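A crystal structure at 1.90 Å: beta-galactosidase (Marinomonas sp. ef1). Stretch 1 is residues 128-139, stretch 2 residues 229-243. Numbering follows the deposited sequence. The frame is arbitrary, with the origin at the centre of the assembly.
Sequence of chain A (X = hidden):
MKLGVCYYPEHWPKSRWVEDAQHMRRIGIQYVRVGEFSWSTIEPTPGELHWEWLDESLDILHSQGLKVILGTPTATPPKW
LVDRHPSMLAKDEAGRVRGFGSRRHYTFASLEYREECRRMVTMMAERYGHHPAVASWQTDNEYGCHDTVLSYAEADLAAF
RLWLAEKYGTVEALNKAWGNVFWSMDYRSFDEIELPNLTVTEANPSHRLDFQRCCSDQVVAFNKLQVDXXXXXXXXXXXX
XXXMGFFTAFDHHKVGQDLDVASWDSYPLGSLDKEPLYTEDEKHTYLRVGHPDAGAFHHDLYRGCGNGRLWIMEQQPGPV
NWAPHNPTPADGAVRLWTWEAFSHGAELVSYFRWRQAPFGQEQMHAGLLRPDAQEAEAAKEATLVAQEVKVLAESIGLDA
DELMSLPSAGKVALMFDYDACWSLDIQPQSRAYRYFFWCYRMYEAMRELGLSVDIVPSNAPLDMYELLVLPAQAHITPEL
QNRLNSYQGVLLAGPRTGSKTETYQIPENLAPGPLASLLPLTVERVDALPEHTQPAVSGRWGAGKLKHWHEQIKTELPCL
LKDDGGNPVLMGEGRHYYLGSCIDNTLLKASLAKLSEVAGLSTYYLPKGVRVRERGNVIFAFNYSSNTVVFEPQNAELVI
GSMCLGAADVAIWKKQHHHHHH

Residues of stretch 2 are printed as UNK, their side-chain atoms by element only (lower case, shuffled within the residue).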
# COMPACT_ATOMS: atom_id res chain seq x y z
N TYR A 128 -28.86 -37.88 46.47
CA TYR A 128 -29.57 -36.70 45.94
C TYR A 128 -30.50 -36.95 44.78
O TYR A 128 -31.19 -36.01 44.34
CB TYR A 128 -28.55 -35.63 45.51
CG TYR A 128 -27.67 -35.14 46.63
CD1 TYR A 128 -28.18 -34.37 47.67
CD2 TYR A 128 -26.32 -35.47 46.67
CE1 TYR A 128 -27.37 -33.92 48.69
CE2 TYR A 128 -25.51 -35.03 47.68
CZ TYR A 128 -26.03 -34.26 48.69
OH TYR A 128 -25.18 -33.84 49.68
N GLY A 129 -30.55 -38.18 44.27
CA GLY A 129 -31.35 -38.51 43.09
C GLY A 129 -32.85 -38.24 43.22
O GLY A 129 -33.52 -38.07 42.20
N HIS A 130 -33.36 -38.22 44.45
CA HIS A 130 -34.78 -37.88 44.71
C HIS A 130 -34.98 -36.61 45.54
O HIS A 130 -36.08 -36.35 46.03
CB HIS A 130 -35.48 -39.08 45.38
CG HIS A 130 -35.48 -40.31 44.52
ND1 HIS A 130 -35.21 -41.56 45.02
CD2 HIS A 130 -35.69 -40.47 43.20
CE1 HIS A 130 -35.27 -42.44 44.04
NE2 HIS A 130 -35.55 -41.81 42.92
N HIS A 131 -33.94 -35.79 45.65
CA HIS A 131 -34.03 -34.52 46.36
C HIS A 131 -34.96 -33.60 45.54
O HIS A 131 -34.80 -33.51 44.32
CB HIS A 131 -32.64 -33.92 46.52
CG HIS A 131 -32.58 -32.80 47.50
ND1 HIS A 131 -33.16 -31.58 47.28
CD2 HIS A 131 -31.99 -32.71 48.72
CE1 HIS A 131 -32.95 -30.79 48.31
NE2 HIS A 131 -32.24 -31.45 49.20
N PRO A 132 -35.93 -32.92 46.20
CA PRO A 132 -36.89 -32.10 45.45
C PRO A 132 -36.31 -30.86 44.76
O PRO A 132 -36.94 -30.33 43.85
CB PRO A 132 -37.93 -31.69 46.51
CG PRO A 132 -37.23 -31.82 47.81
CD PRO A 132 -36.24 -32.94 47.65
N ALA A 133 -35.15 -30.40 45.20
CA ALA A 133 -34.40 -29.33 44.51
C ALA A 133 -33.78 -29.77 43.18
O ALA A 133 -33.59 -28.94 42.30
CB ALA A 133 -33.29 -28.78 45.42
N VAL A 134 -33.44 -31.05 43.03
CA VAL A 134 -32.66 -31.50 41.88
C VAL A 134 -33.58 -31.79 40.70
O VAL A 134 -34.36 -32.75 40.73
CB VAL A 134 -31.79 -32.72 42.22
CG1 VAL A 134 -31.03 -33.23 41.00
CG2 VAL A 134 -30.81 -32.37 43.33
N ALA A 135 -33.49 -30.96 39.66
CA ALA A 135 -34.29 -31.10 38.45
C ALA A 135 -33.54 -31.81 37.33
O ALA A 135 -34.16 -32.35 36.41
CB ALA A 135 -34.77 -29.74 37.99
N SER A 136 -32.20 -31.82 37.42
CA SER A 136 -31.35 -32.23 36.32
C SER A 136 -29.96 -32.61 36.81
O SER A 136 -29.54 -32.15 37.88
CB SER A 136 -31.25 -31.06 35.33
OG SER A 136 -30.26 -31.28 34.34
N TRP A 137 -29.25 -33.44 36.04
CA TRP A 137 -27.85 -33.75 36.32
C TRP A 137 -26.99 -33.43 35.11
O TRP A 137 -27.35 -33.80 33.99
CB TRP A 137 -27.65 -35.23 36.64
CG TRP A 137 -28.26 -35.70 37.93
CD1 TRP A 137 -29.56 -36.04 38.15
CD2 TRP A 137 -27.57 -35.93 39.16
NE1 TRP A 137 -29.73 -36.46 39.44
CE2 TRP A 137 -28.53 -36.41 40.09
CE3 TRP A 137 -26.24 -35.79 39.58
CZ2 TRP A 137 -28.19 -36.74 41.41
CZ3 TRP A 137 -25.91 -36.13 40.89
CH2 TRP A 137 -26.88 -36.59 41.79
N GLN A 138 -25.85 -32.77 35.34
CA GLN A 138 -24.79 -32.64 34.33
C GLN A 138 -23.73 -33.69 34.61
O GLN A 138 -23.17 -33.73 35.71
CB GLN A 138 -24.13 -31.25 34.38
CG GLN A 138 -22.96 -31.08 33.40
CD GLN A 138 -22.28 -29.74 33.52
OE1 GLN A 138 -22.83 -28.73 33.10
NE2 GLN A 138 -21.07 -29.72 34.08
N THR A 139 -23.45 -34.55 33.63
CA THR A 139 -22.35 -35.52 33.76
C THR A 139 -21.01 -34.82 33.53
O THR A 139 -20.82 -34.18 32.51
CB THR A 139 -22.49 -36.67 32.76
OG1 THR A 139 -22.67 -36.14 31.44
CG2 THR A 139 -23.67 -37.55 33.13
N UNK A 229 -26.41 -45.18 36.01
CA UNK A 229 -26.59 -44.94 37.44
C UNK A 229 -27.67 -43.88 37.71
O UNK A 229 -28.51 -44.07 38.61
c UNK A 229 -25.27 -44.49 38.11
c UNK A 229 -25.50 -44.04 39.56
c UNK A 229 -24.24 -45.62 38.08
c UNK A 229 -22.81 -45.16 38.25
N UNK A 230 -27.63 -42.78 36.95
CA UNK A 230 -28.57 -41.68 37.14
C UNK A 230 -30.00 -42.05 36.70
O UNK A 230 -30.95 -41.59 37.34
c UNK A 230 -26.14 -38.82 36.05
c UNK A 230 -28.07 -40.41 36.44
c UNK A 230 -26.77 -39.82 37.01
c UNK A 230 -27.00 -39.18 38.37
N UNK A 231 -30.15 -42.87 35.66
CA UNK A 231 -31.47 -43.40 35.27
C UNK A 231 -32.11 -44.24 36.38
O UNK A 231 -33.32 -44.14 36.62
c UNK A 231 -32.03 -42.49 32.39
n UNK A 231 -31.77 -41.93 31.07
n UNK A 231 -31.90 -40.34 29.42
c UNK A 231 -31.39 -44.30 34.02
n UNK A 231 -32.97 -39.96 31.43
c UNK A 231 -32.22 -40.75 30.64
c UNK A 231 -31.07 -43.61 32.71
N UNK A 232 -31.30 -45.07 37.02
CA UNK A 232 -31.76 -45.95 38.10
C UNK A 232 -32.18 -45.14 39.33
O UNK A 232 -33.29 -45.32 39.85
o UNK A 232 -32.56 -49.34 40.55
c UNK A 232 -32.12 -48.79 39.51
c UNK A 232 -30.66 -46.96 38.46
c UNK A 232 -30.91 -47.88 39.65
o UNK A 232 -32.64 -48.98 38.38
N UNK A 233 -31.31 -44.24 39.78
CA UNK A 233 -31.47 -43.57 41.07
C UNK A 233 -32.04 -42.16 41.01
O UNK A 233 -32.30 -41.58 42.06
c UNK A 233 -28.64 -45.67 41.63
n UNK A 233 -28.64 -46.88 42.27
c UNK A 233 -30.15 -43.57 41.82
c UNK A 233 -29.66 -44.94 42.14
n UNK A 233 -30.27 -45.75 43.08
c UNK A 233 -29.64 -46.91 43.14
N UNK A 234 -32.23 -41.60 39.81
CA UNK A 234 -32.79 -40.25 39.67
C UNK A 234 -33.76 -40.15 38.49
O UNK A 234 -33.64 -39.27 37.64
c UNK A 234 -31.66 -39.22 39.56
o UNK A 234 -32.14 -37.90 39.82
N UNK A 235 -34.73 -41.07 38.49
CA UNK A 235 -35.81 -41.08 37.50
C UNK A 235 -36.52 -39.73 37.43
O UNK A 235 -36.74 -39.08 38.46
c UNK A 235 -36.82 -42.18 37.82
N UNK A 236 -36.84 -39.30 36.21
CA UNK A 236 -37.52 -38.03 35.99
C UNK A 236 -36.63 -36.81 35.83
O UNK A 236 -37.12 -35.77 35.39
N UNK A 237 -35.34 -36.92 36.19
CA UNK A 237 -34.41 -35.79 36.07
C UNK A 237 -33.81 -35.73 34.65
O UNK A 237 -33.48 -36.76 34.08
n UNK A 237 -36.14 -35.44 42.51
c UNK A 237 -33.28 -35.90 37.10
c UNK A 237 -34.77 -36.13 39.16
n UNK A 237 -36.69 -37.11 41.03
c UNK A 237 -33.63 -35.37 38.48
n UNK A 237 -35.06 -35.56 40.48
c UNK A 237 -35.97 -36.04 41.33
N UNK A 238 -33.69 -34.52 34.10
CA UNK A 238 -33.06 -34.33 32.79
C UNK A 238 -31.56 -34.56 32.89
O UNK A 238 -30.89 -33.91 33.69
o UNK A 238 -35.18 -31.52 32.01
o UNK A 238 -35.38 -33.57 31.30
c UNK A 238 -33.29 -32.91 32.26
c UNK A 238 -34.73 -32.66 31.84
N UNK A 239 -31.04 -35.49 32.10
CA UNK A 239 -29.60 -35.73 32.05
C UNK A 239 -29.03 -34.96 30.87
O UNK A 239 -29.54 -35.04 29.75
c UNK A 239 -30.03 -38.11 32.97
c UNK A 239 -29.31 -37.23 31.93
c UNK A 239 -29.73 -37.63 34.39
c UNK A 239 -29.62 -39.56 32.81
N UNK A 240 -27.97 -34.20 31.14
CA UNK A 240 -27.41 -33.24 30.19
C UNK A 240 -25.89 -33.29 30.28
O UNK A 240 -25.33 -33.67 31.32
c UNK A 240 -27.96 -31.81 30.48
c UNK A 240 -27.57 -31.31 31.86
c UNK A 240 -27.53 -30.81 29.41
N UNK A 241 -25.23 -32.94 29.18
CA UNK A 241 -23.81 -32.63 29.19
C UNK A 241 -23.57 -31.26 28.55
O UNK A 241 -24.38 -30.80 27.73
n UNK A 241 -19.41 -32.87 28.53
n UNK A 241 -20.86 -33.70 29.87
c UNK A 241 -21.51 -33.48 28.67
c UNK A 241 -22.97 -33.71 28.50
c UNK A 241 -20.59 -32.94 27.84
c UNK A 241 -19.60 -33.34 29.75
N UNK A 242 -22.49 -30.60 28.97
CA UNK A 242 -22.14 -29.26 28.47
C UNK A 242 -21.02 -29.34 27.41
O UNK A 242 -19.86 -29.54 27.73
c UNK A 242 -21.84 -28.27 29.62
o UNK A 242 -20.44 -29.90 30.72
c UNK A 242 -20.69 -28.71 30.52
n UNK A 242 -19.99 -27.73 31.09
N UNK A 243 -21.43 -29.18 26.15
CA UNK A 243 -20.53 -29.21 24.99
C UNK A 243 -19.94 -27.83 24.73
O UNK A 243 -20.31 -26.85 25.39
c UNK A 243 -24.09 -32.30 23.91
c UNK A 243 -23.41 -31.10 23.73
o UNK A 243 -24.07 -34.63 24.50
c UNK A 243 -22.03 -31.00 23.96
c UNK A 243 -23.40 -33.43 24.32
c UNK A 243 -21.36 -32.15 24.37
c UNK A 243 -22.03 -33.35 24.56
c UNK A 243 -21.29 -29.70 23.75
O HOH W 1 -35.10 -43.32 40.49
O HOH W 2 -38.74 -35.43 44.16
O HOH W 3 -36.85 -32.62 36.15

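Position 229 carries four carbons, forked at the first with one arm two carbons long, and reaches nothing on stretch 1: Ile229. Position 230 also has four carbons, but forked at the second; one terminal carbon lies over the face of the Trp137 indole. This is Leu230, and its CD2 sits 3.6 Å from the centroid of the five-membered ring of Trp137, a CH-pi contact. Position 231 has three carbons, a nitrogen, then a carbon bearing two more nitrogens, all out of reach: Arg231. Position 232, three carbons with two oxygens on the third, points away as Glu232. At 233 one carbon leads to a five-membered ring of three carbons and two nitrogens; its CA-to-CB bond points sideways and the ring touches nothing on stretch 1. His233 contributes its backbone, its O lying 3.4 Å from Gly129 CA. An ideal CB on Gly129 would clash with that oxygen, so the close packing depends on glycine.

Position 234 has one carbon and one oxygen, wedged between Gly129 and Trp137. As Ser234, it donates from OG to Gly129 O (2.8 Å) and accepts from Trp137 NE1 at OG (2.8 Å). Position 235 is a single carbon, Ala235. Position 236 has no side chain; its positive phi would jam a CB against the preceding carbonyl, which calls for Gly236.

Position 237 repeats the three-carbon, nitrogen, carbon-with-two-nitrogens pattern, and here the nitrogens reach the carbonyls of His131 and Val134. Arg237 donates from NE to Val134 O (2.9 Å) and from NH1 to His131 O (3.0 Å), tying the loop to the start of the strand.

Position 238 has two carbons with two oxygens on the second, and its CB lies 4.0 Å from Ser136 OG: Asp238. Its backbone O receives Trp137 N (2.9 Å) and Ser136 OG (2.8 Å). Position 239 has four carbons forked at the second, one of them near Trp137 CB: Leu239. Position 240, one carbon carrying two, lies on the sheet face of Ser136 and Gln138: Val240. Its N donates to Trp137 O (2.9 Å).

Position 241 is one carbon and a five-membered ring with two nitrogens, its edge at Thr139. His241 ND1 donates to Thr139 O (2.7 Å). Position 242 ends in one oxygen and one nitrogen on its second carbon, near Gln138: Asn242. Position 243 has one carbon, then a ring of six carbons bearing one oxygen, out of reach of stretch 1: Tyr243.

The rule is a parallel strand pairing extended by side chains. Backbone bonds set the register, Arg237 joins His131 O in the loop and Val134 O in the strand, and Trp137 is fixed at its edge by Ser234 and covered on one face by Leu230.

Stretch 2 (229-243) ILREHSAGRDLVHNY
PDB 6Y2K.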